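Local coordinates for protein lovastatin nonaketide synthase, polyketide synthase component (Aspergillus terreus, PDB 7CPX) that builds the dihydromonacolin L skeleton of lovastatin on its carrier domain by repeated condensation of malonyl units with ketoreduction, dehydration and a methylation, at residues Ser1847-Glu1852 and Ala2116-Thr2121; Glu2107-Thr2112 and Leu2125-Ser2130; Pro571-Asn576 and Cys632-Val637. The protein carries 2 engineered substitutions. All blocks are in the same frame, centred on the assembly; numbering follows the deposited sequence.

Contact 1. Residues Ser1847-Glu1852 and Ala2116-Thr2121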
loop_
_atom_site.group_PDB
_atom_site.type_symbol
_atom_site.label_atom_id
_atom_site.label_comp_id
_atom_site.label_asym_id
_atom_site.label_seq_id
_atom_site.Cartn_x
_atom_site.Cartn_y
_atom_site.Cartn_z
ATOM N N SER A 1847 29.936 -0.302 12.908
ATOM C CA SER A 1847 29.912 -0.295 11.450
ATOM C C SER A 1847 31.175 -0.927 10.878
ATOM O O SER A 1847 31.110 -1.720 9.930
ATOM C CB SER A 1847 29.747 1.136 10.941
ATOM O OG SER A 1847 29.726 1.176 9.525
ATOM N N SER A 1848 32.331 -0.589 11.437
ATOM C CA SER A 1848 33.606 -1.109 10.958
ATOM C C SER A 1848 34.656 -0.871 12.038
ATOM O O SER A 1848 34.334 -0.499 13.171
ATOM C CB SER A 1848 33.994 -0.455 9.628
ATOM O OG SER A 1848 35.226 -0.965 9.151
ATOM N N TYR A 1849 35.919 -1.088 11.681
ATOM C CA TYR A 1849 37.046 -0.895 12.580
ATOM C C TYR A 1849 37.933 0.232 12.067
ATOM O O TYR A 1849 38.046 0.454 10.858
ATOM C CB TYR A 1849 37.875 -2.176 12.711
ATOM C CG TYR A 1849 37.138 -3.325 13.358
ATOM C CD1 TYR A 1849 37.151 -3.493 14.733
ATOM C CD2 TYR A 1849 36.436 -4.243 12.593
ATOM C CE1 TYR A 1849 36.484 -4.541 15.331
ATOM C CE2 TYR A 1849 35.764 -5.295 13.181
ATOM C CZ TYR A 1849 35.791 -5.440 14.550
ATOM O OH TYR A 1849 35.122 -6.487 15.142
ATOM N N PHE A 1850 38.564 0.940 13.000
ATOM C CA PHE A 1850 39.464 2.028 12.651
ATOM C C PHE A 1850 40.554 2.133 13.704
ATOM O O PHE A 1850 40.343 1.798 14.872
ATOM C CB PHE A 1850 38.719 3.364 12.536
ATOM C CG PHE A 1850 37.871 3.689 13.734
ATOM C CD1 PHE A 1850 38.452 4.054 14.935
ATOM C CD2 PHE A 1850 36.493 3.636 13.654
ATOM C CE1 PHE A 1850 37.676 4.353 16.034
ATOM C CE2 PHE A 1850 35.711 3.937 14.748
ATOM C CZ PHE A 1850 36.302 4.296 15.942
ATOM N N LEU A 1851 41.716 2.618 13.284
ATOM C CA LEU A 1851 42.801 2.888 14.213
ATOM C C LEU A 1851 42.511 4.177 14.967
ATOM O O LEU A 1851 42.145 5.190 14.361
ATOM C CB LEU A 1851 44.128 2.999 13.465
ATOM C CG LEU A 1851 44.560 1.757 12.686
ATOM C CD1 LEU A 1851 45.787 2.050 11.838
ATOM C CD2 LEU A 1851 44.832 0.606 13.636
ATOM N N GLU A 1852 42.672 4.143 16.288
ATOM C CA GLU A 1852 42.468 5.324 17.110
ATOM C C GLU A 1852 43.562 5.394 18.164
ATOM O O GLU A 1852 44.216 4.400 18.477
ATOM C CB GLU A 1852 41.088 5.323 17.781
ATOM C CG GLU A 1852 40.895 4.236 18.826
ATOM C CD GLU A 1852 39.588 4.384 19.578
ATOM O OE1 GLU A 1852 38.765 5.232 19.176
ATOM O OE2 GLU A 1852 39.386 3.658 20.575
ATOM N N ALA A 2116 40.632 -1.061 7.051
ATOM C CA ALA A 2116 40.070 -0.599 5.789
ATOM C C ALA A 2116 39.013 -1.555 5.249
ATOM O O ALA A 2116 38.054 -1.111 4.608
ATOM C CB ALA A 2116 41.184 -0.414 4.757
ATOM N N HIS A 2117 39.161 -2.860 5.495
ATOM C CA HIS A 2117 38.321 -3.859 4.852
ATOM C C HIS A 2117 37.589 -4.787 5.813
ATOM O O HIS A 2117 36.774 -5.594 5.352
ATOM C CB HIS A 2117 39.162 -4.716 3.895
ATOM C CG HIS A 2117 40.029 -3.915 2.976
ATOM N ND1 HIS A 2117 39.515 -3.071 2.015
ATOM C CD2 HIS A 2117 41.375 -3.828 2.872
ATOM C CE1 HIS A 2117 40.508 -2.498 1.359
ATOM N NE2 HIS A 2117 41.647 -2.940 1.858
ATOM N N ALA A 2118 37.843 -4.706 7.115
ATOM C CA ALA A 2118 37.164 -5.590 8.047
ATOM C C ALA A 2118 35.729 -5.128 8.276
ATOM O O ALA A 2118 35.337 -4.010 7.926
ATOM C CB ALA A 2118 37.912 -5.656 9.376
ATOM N N ASP A 2119 34.937 -6.012 8.877
ATOM C CA ASP A 2119 33.538 -5.726 9.162
ATOM C C ASP A 2119 33.167 -6.384 10.481
ATOM O O ASP A 2119 33.372 -7.589 10.653
ATOM C CB ASP A 2119 32.632 -6.236 8.037
ATOM C CG ASP A 2119 31.185 -5.830 8.224
ATOM O OD1 ASP A 2119 30.888 -5.114 9.205
ATOM O OD2 ASP A 2119 30.343 -6.225 7.392
ATOM N N LYS A 2120 32.624 -5.591 11.406
ATOM C CA LYS A 2120 32.243 -6.130 12.705
ATOM C C LYS A 2120 31.154 -7.184 12.564
ATOM O O LYS A 2120 31.211 -8.236 13.210
ATOM C CB LYS A 2120 31.781 -5.000 13.624
ATOM C CG LYS A 2120 31.562 -5.406 15.077
ATOM C CD LYS A 2120 30.188 -6.031 15.310
ATOM C CE LYS A 2120 29.847 -6.088 16.790
ATOM N NZ LYS A 2120 28.452 -6.557 17.021
ATOM N N THR A 2121 30.148 -6.920 11.726
ATOM C CA THR A 2121 29.066 -7.881 11.546
ATOM C C THR A 2121 29.561 -9.188 10.943
ATOM O O THR A 2121 28.930 -10.230 11.149
ATOM C CB THR A 2121 27.970 -7.285 10.661
ATOM O OG1 THR A 2121 28.494 -7.019 9.356
ATOM C CG2 THR A 2121 27.441 -5.992 11.266
#
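Ser-1848 and Tyr-1849 meet the chain just where it leaves helix 2111-2117, at Ala-2118 to Lys-2120. The polar part is slight. With OG of Ser-1848 anti to its own backbone N, the hydroxyl donates to the backbone O of Ala-2118 in a weak hydrogen bond of 3.3 Å.

The van der Waals part belongs to the tyrosine. CG of Tyr-1849 lies anti to the carbonyl carbon (chi1 -65°), and one side of the ring reaches the other segment. CD2 of Tyr-1849 lies 3.8 Å from CB of Ala-2118, and CE2 of Tyr-1849 comes 3.6 Å from N of Lys-2120. Near the ring plane, at the edge, sits the carbonyl carbon of Asp-2119. Further out, OH of Tyr-1849 touches CG of Lys-2120 at 3.7 Å, the two side chains passing at a slant. Elsewhere the ring meets Phe-2114 of helix 2111-2117 and Leu-1840 of strand 1838-1842.

The carboxylate of Asp-2119 bonds within its own segment. Its OD1 accepts from the backbone N of Thr-2121 at 3.2 Å, the N lying above the carboxylate plane, which makes an Asx turn; OD2 has a long, weak ion pair with Arg-2122. O of Ser-1847 is close to OD1 as well, but both are acceptors.

The contact thus sets the start of strand 1849-1853, which pairs antiparallel with strand 1838-1842, against the chain leaving helix 2111-2117 through that Asx turn.

Contact 2. Residues Glu2107-Thr2112 and Leu2125-Ser2130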
loop_
_atom_site.group_PDB
_atom_site.type_symbol
_atom_site.label_atom_id
_atom_site.label_comp_id
_atom_site.label_asym_id
_atom_site.label_seq_id
_atom_site.Cartn_x
_atom_site.Cartn_y
_atom_site.Cartn_z
ATOM N N GLU A 2107 46.246 -16.312 8.339
ATOM C CA GLU A 2107 45.325 -15.219 8.045
ATOM C C GLU A 2107 45.889 -13.902 8.563
ATOM O O GLU A 2107 45.184 -13.105 9.192
ATOM C CB GLU A 2107 43.944 -15.497 8.641
ATOM C CG GLU A 2107 42.835 -14.548 8.191
ATOM C CD GLU A 2107 42.597 -14.573 6.692
ATOM O OE1 GLU A 2107 43.493 -14.149 5.933
ATOM O OE2 GLU A 2107 41.509 -15.021 6.272
ATOM N N VAL A 2108 47.169 -13.657 8.311
ATOM C CA VAL A 2108 47.819 -12.431 8.760
ATOM C C VAL A 2108 47.452 -11.290 7.825
ATOM O O VAL A 2108 47.572 -11.408 6.600
ATOM C CB VAL A 2108 49.344 -12.619 8.828
ATOM C CG1 VAL A 2108 50.029 -11.281 9.035
ATOM C CG2 VAL A 2108 49.720 -13.584 9.937
ATOM N N MET A 2109 47.001 -10.173 8.402
ATOM C CA MET A 2109 46.775 -8.976 7.601
ATOM C C MET A 2109 47.181 -7.756 8.414
ATOM O O MET A 2109 46.995 -7.755 9.636
ATOM C CB MET A 2109 45.314 -8.847 7.160
ATOM C CG MET A 2109 44.330 -8.649 8.296
ATOM S SD MET A 2109 42.621 -8.835 7.749
ATOM C CE MET A 2109 42.559 -7.664 6.394
ATOM N N PRO A 2110 47.745 -6.721 7.789
ATOM C CA PRO A 2110 48.136 -5.535 8.558
ATOM C C PRO A 2110 46.933 -4.847 9.183
ATOM O O PRO A 2110 45.811 -4.925 8.679
ATOM C CB PRO A 2110 48.814 -4.639 7.515
ATOM C CG PRO A 2110 49.239 -5.561 6.438
ATOM C CD PRO A 2110 48.195 -6.632 6.390
ATOM N N CYS A 2111 47.186 -4.165 10.302
ATOM C CA CYS A 2111 46.117 -3.445 10.987
ATOM C C CYS A 2111 45.431 -2.460 10.053
ATOM O O CYS A 2111 44.207 -2.299 10.096
ATOM C CB CYS A 2111 46.679 -2.717 12.209
ATOM S SG CYS A 2111 47.878 -1.425 11.813
ATOM N N THR A 2112 46.206 -1.787 9.201
ATOM C CA THR A 2112 45.616 -0.846 8.255
ATOM C C THR A 2112 44.658 -1.558 7.308
ATOM O O THR A 2112 43.540 -1.088 7.066
ATOM C CB THR A 2112 46.717 -0.136 7.468
ATOM O OG1 THR A 2112 47.515 -1.104 6.773
ATOM C CG2 THR A 2112 47.602 0.671 8.401
ATOM N N LEU A 2125 37.050 -14.919 12.570
ATOM C CA LEU A 2125 37.736 -15.611 13.647
ATOM C C LEU A 2125 38.962 -16.335 13.106
ATOM O O LEU A 2125 39.013 -16.733 11.939
ATOM C CB LEU A 2125 36.792 -16.597 14.333
ATOM C CG LEU A 2125 35.428 -16.021 14.727
ATOM C CD1 LEU A 2125 34.659 -17.001 15.597
ATOM C CD2 LEU A 2125 35.586 -14.682 15.431
ATOM N N SER A 2126 39.963 -16.494 13.969
ATOM C CA SER A 2126 41.271 -17.027 13.600
ATOM C C SER A 2126 42.013 -16.113 12.635
ATOM O O SER A 2126 42.915 -16.562 11.921
ATOM C CB SER A 2126 41.152 -18.433 13.000
ATOM O OG SER A 2126 40.520 -19.320 13.907
ATOM N N THR A 2127 41.640 -14.837 12.591
ATOM C CA THR A 2127 42.389 -13.829 11.858
ATOM C C THR A 2127 43.315 -13.090 12.811
ATOM O O THR A 2127 43.008 -12.916 13.994
ATOM C CB THR A 2127 41.444 -12.837 11.180
ATOM O OG1 THR A 2127 40.644 -13.522 10.210
ATOM C CG2 THR A 2127 42.229 -11.728 10.500
ATOM N N VAL A 2128 44.461 -12.658 12.291
ATOM C CA VAL A 2128 45.479 -12.001 13.098
ATOM C C VAL A 2128 45.908 -10.708 12.421
ATOM O O VAL A 2128 46.310 -10.707 11.249
ATOM C CB VAL A 2128 46.693 -12.918 13.347
ATOM C CG1 VAL A 2128 47.281 -13.399 12.043
ATOM C CG2 VAL A 2128 47.743 -12.190 14.163
ATOM N N ILE A 2129 45.821 -9.614 13.170
ATOM C CA ILE A 2129 46.342 -8.321 12.753
ATOM C C ILE A 2129 47.838 -8.287 13.009
ATOM O O ILE A 2129 48.306 -8.640 14.098
ATOM C CB ILE A 2129 45.640 -7.185 13.515
ATOM C CG1 ILE A 2129 44.145 -7.169 13.212
ATOM C CG2 ILE A 2129 46.272 -5.858 13.159
ATOM C CD1 ILE A 2129 43.308 -6.839 14.421
ATOM N N SER A 2130 48.589 -7.852 12.005
ATOM C CA SER A 2130 50.037 -7.691 12.093
ATOM C C SER A 2130 50.322 -6.214 12.328
ATOM O O SER A 2130 50.250 -5.400 11.403
ATOM C CB SER A 2130 50.716 -8.195 10.824
ATOM O OG SER A 2130 52.091 -7.853 10.812
#
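Strands 2108-2110 and 2128-2130 run parallel, with Val-2108 beside Val-2128, Met-2109 beside Ile-2129 and Pro-2110 beside Ser-2130; their short axes come within 4.4 Å and are twisted by 44°. The bonding alternates as parallel pairing requires. Val-2128 is gripped twice: its N donates to O of Glu-2107 (3.2 Å), and its O accepts from N of Met-2109 at 3.0 Å. The ladder then steps on, N of Ser-2130 giving to O of Met-2109 at 2.9 Å. It ends in a weak bond from N of Cys-2111, already in the following helix, to O of Ser-2130.

On one face of the pair the two valines stand side by side and point the same way. CG1 of Val-2128, placed between its backbone N and carbonyl carbon (chi1 56°), meets CG2 of Val-2108, whose other methyl, CG1, packs on CB of Ser-2130 at 3.6 Å. Leu-1938 of helix 1935-1953 also reaches Val-2128 there. Met-2109 and Ile-2129 project from the other face, and both touch Phe-2114 of helix 2111-2117. SD of Met-2109 lies 4.0 Å from CG2 of Thr-2127, while CG2 of Ile-2129 packs against CA and CB of Cys-2111 at the start of that helix. At the entry to the pair, the side chain of Glu-2107 passes at a slant over that of Thr-2127, its CG 3.7 Å from CG2 of the threonine; the threonine OG1 hydrogen-bonds to O of Asp-2124.

Strand 2128-2130 also pairs antiparallel with strand 1869-1883, Ile-2129 bonding to Ser-1876 through the backbone, and so lies between two strands. Together, strand 2108-2110, helix 2111-2117 and strand 2128-2130 make a compact beta-alpha-beta crossover at the margin of a mixed sheet.

Contact 3. Residues Pro571-Asn576 and Cys632-Val637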
loop_
_atom_site.group_PDB
_atom_site.type_symbol
_atom_site.label_atom_id
_atom_site.label_comp_id
_atom_site.label_asym_id
_atom_site.label_seq_id
_atom_site.Cartn_x
_atom_site.Cartn_y
_atom_site.Cartn_z
ATOM N N PRO A 571 -82.320 -11.131 -22.190
ATOM C CA PRO A 571 -83.241 -10.044 -21.842
ATOM C C PRO A 571 -82.506 -8.726 -21.648
ATOM O O PRO A 571 -81.388 -8.684 -21.128
ATOM C CB PRO A 571 -83.888 -10.530 -20.541
ATOM C CG PRO A 571 -82.912 -11.496 -19.967
ATOM C CD PRO A 571 -82.263 -12.164 -21.141
ATOM N N GLY A 572 -83.149 -7.644 -22.073
ATOM C CA GLY A 572 -82.623 -6.309 -21.827
ATOM C C GLY A 572 -81.262 -6.047 -22.433
ATOM O O GLY A 572 -80.399 -5.450 -21.776
ATOM N N MET A 573 -81.044 -6.480 -23.671
ATOM C CA MET A 573 -79.790 -6.189 -24.349
ATOM C C MET A 573 -79.779 -4.749 -24.851
ATOM O O MET A 573 -80.807 -4.200 -25.257
ATOM C CB MET A 573 -79.574 -7.153 -25.516
ATOM C CG MET A 573 -79.462 -8.615 -25.108
ATOM S SD MET A 573 -77.771 -9.173 -24.817
ATOM C CE MET A 573 -77.405 -8.399 -23.244
ATOM N N LEU A 574 -78.597 -4.135 -24.814
ATOM C CA LEU A 574 -78.351 -2.750 -25.205
ATOM C C LEU A 574 -79.053 -1.746 -24.302
ATOM O O LEU A 574 -79.031 -0.546 -24.605
ATOM C CB LEU A 574 -78.777 -2.459 -26.652
ATOM C CG LEU A 574 -78.074 -3.206 -27.787
ATOM C CD1 LEU A 574 -78.489 -2.608 -29.125
ATOM C CD2 LEU A 574 -76.563 -3.174 -27.628
ATOM N N LYS A 575 -79.674 -2.182 -23.205
ATOM C CA LYS A 575 -80.388 -1.244 -22.346
ATOM C C LYS A 575 -79.438 -0.196 -21.779
ATOM O O LYS A 575 -79.763 0.996 -21.735
ATOM C CB LYS A 575 -81.099 -1.998 -21.222
ATOM C CG LYS A 575 -80.167 -2.736 -20.273
ATOM C CD LYS A 575 -80.946 -3.540 -19.246
ATOM C CE LYS A 575 -80.021 -4.183 -18.226
ATOM N NZ LYS A 575 -79.078 -5.149 -18.853
ATOM N N ASN A 576 -78.254 -0.625 -21.341
ATOM C CA ASN A 576 -77.285 0.321 -20.799
ATOM C C ASN A 576 -76.604 1.112 -21.910
ATOM O O ASN A 576 -76.371 2.318 -21.766
ATOM C CB ASN A 576 -76.252 -0.421 -19.953
ATOM C CG ASN A 576 -76.888 -1.357 -18.947
ATOM O OD1 ASN A 576 -76.653 -2.565 -18.970
ATOM N ND2 ASN A 576 -77.702 -0.803 -18.055
ATOM N N CYS A 632 -80.985 -8.534 -34.109
ATOM C CA CYS A 632 -80.444 -7.850 -35.279
ATOM C C CYS A 632 -79.949 -6.456 -34.918
ATOM O O CYS A 632 -78.858 -6.051 -35.332
ATOM C CB CYS A 632 -81.500 -7.772 -36.380
ATOM S SG CYS A 632 -80.897 -7.036 -37.916
ATOM N N ALA A 633 -80.737 -5.707 -34.142
ATOM C CA ALA A 633 -80.325 -4.375 -33.718
ATOM C C ALA A 633 -79.112 -4.441 -32.802
ATOM O O ALA A 633 -78.212 -3.599 -32.897
ATOM C CB ALA A 633 -81.484 -3.667 -33.017
ATOM N N VAL A 634 -79.073 -5.428 -31.907
ATOM C CA VAL A 634 -77.912 -5.595 -31.036
ATOM C C VAL A 634 -76.652 -5.758 -31.872
ATOM O O VAL A 634 -75.646 -5.068 -31.665
ATOM C CB VAL A 634 -78.122 -6.794 -30.095
ATOM C CG1 VAL A 634 -76.801 -7.233 -29.486
ATOM C CG2 VAL A 634 -79.126 -6.449 -29.009
ATOM N N GLN A 635 -76.698 -6.669 -32.845
ATOM C CA GLN A 635 -75.514 -6.945 -33.649
ATOM C C GLN A 635 -75.165 -5.763 -34.546
ATOM O O GLN A 635 -73.985 -5.471 -34.759
ATOM C CB GLN A 635 -75.734 -8.216 -34.467
ATOM C CG GLN A 635 -75.902 -9.452 -33.595
ATOM C CD GLN A 635 -76.262 -10.693 -34.385
ATOM O OE1 GLN A 635 -75.389 -11.466 -34.775
ATOM N NE2 GLN A 635 -77.554 -10.896 -34.615
ATOM N N ILE A 636 -76.174 -5.059 -35.065
ATOM C CA ILE A 636 -75.913 -3.888 -35.897
ATOM C C ILE A 636 -75.215 -2.807 -35.084
ATOM O O ILE A 636 -74.224 -2.211 -35.524
ATOM C CB ILE A 636 -77.222 -3.369 -36.518
ATOM C CG1 ILE A 636 -77.715 -4.338 -37.595
ATOM C CG2 ILE A 636 -77.017 -1.976 -37.100
ATOM C CD1 ILE A 636 -79.150 -4.108 -38.019
ATOM N N VAL A 637 -75.720 -2.536 -33.879
ATOM C CA VAL A 637 -75.104 -1.521 -33.031
ATOM C C VAL A 637 -73.682 -1.926 -32.672
ATOM O O VAL A 637 -72.757 -1.106 -32.713
ATOM C CB VAL A 637 -75.961 -1.285 -31.774
ATOM C CG1 VAL A 637 -75.203 -0.440 -30.762
ATOM C CG2 VAL A 637 -77.275 -0.621 -32.147
#
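Met-573 and Leu-574, the two central residues of a type II beta turn in the malonyl-CoA:ACP transacylase domain, press against Val-634 and Val-637 on helix 624-644. The turn runs from Gly-572 to Lys-575, and Leu-574 doubles as the N-cap residue of the short helix 575-578. As the third residue of the turn, Leu-574 takes a positive phi of 65°, and its side chain is directed at the helix.

Leucine carries most of the contact. With CG anti to the carbonyl carbon and the chain then extended (chi2 -171°), CD1 comes down on the helix backbone, 3.6 Å from CA of Val-634. The same methyl meets CG2 of Val-637 tip to tip at 3.8 Å, one helical turn further along, and also lies 3.9 Å from the backbone O of Ala-633. CG of Leu-574 rests 3.6 Å from CG2 of Val-634, the two side chains crossing at a slant. That valine methyl serves both turn residues, because CB of Met-573 also meets it, at 3.6 Å. Beyond CB the methionine chain bends away from the helix. Every one of these five touching residues is buried, and the contact between the segments is entirely van der Waals.

The turn has a polar tie of its own: NZ of Lys-575 folds back to donate to O of Gly-572 at 3.2 Å, bridging its first and last residues.

Around this core, Leu-877 touches both Met-573 and Val-634, and N of Asn-576 bonds to OD2 of Asp-883 at the start of helix 883-898. The turn fills one flank of helix 624-644, whose other flanks meet helices 657-665 and 671-682; that helix leads on to strand 648-652, next to strand 558-563 in the domain's parallel sheet.

Overall arrangement
Along the chain contact 3 comes first and closes before the others open; the segments of contacts 1 and 2 alternate. Those two are neighbours, their centres 12 Å apart, and share helix 2111-2117: contact 2 closes the crossover around it, while contact 1 lies at its C-terminal end. Leu-1851 of contact 1 joins them by packing CD1 on SG of Cys-2111 at 4.1 Å. Contact 3 belongs to the transacylase domain, on the opposite side of the chain's centre, with about 108 Å between its nearest atoms and those of contact 1. Its packing is therefore local to one catalytic domain of this elongated synthase, remote from the region where contacts 1 and 2 lie.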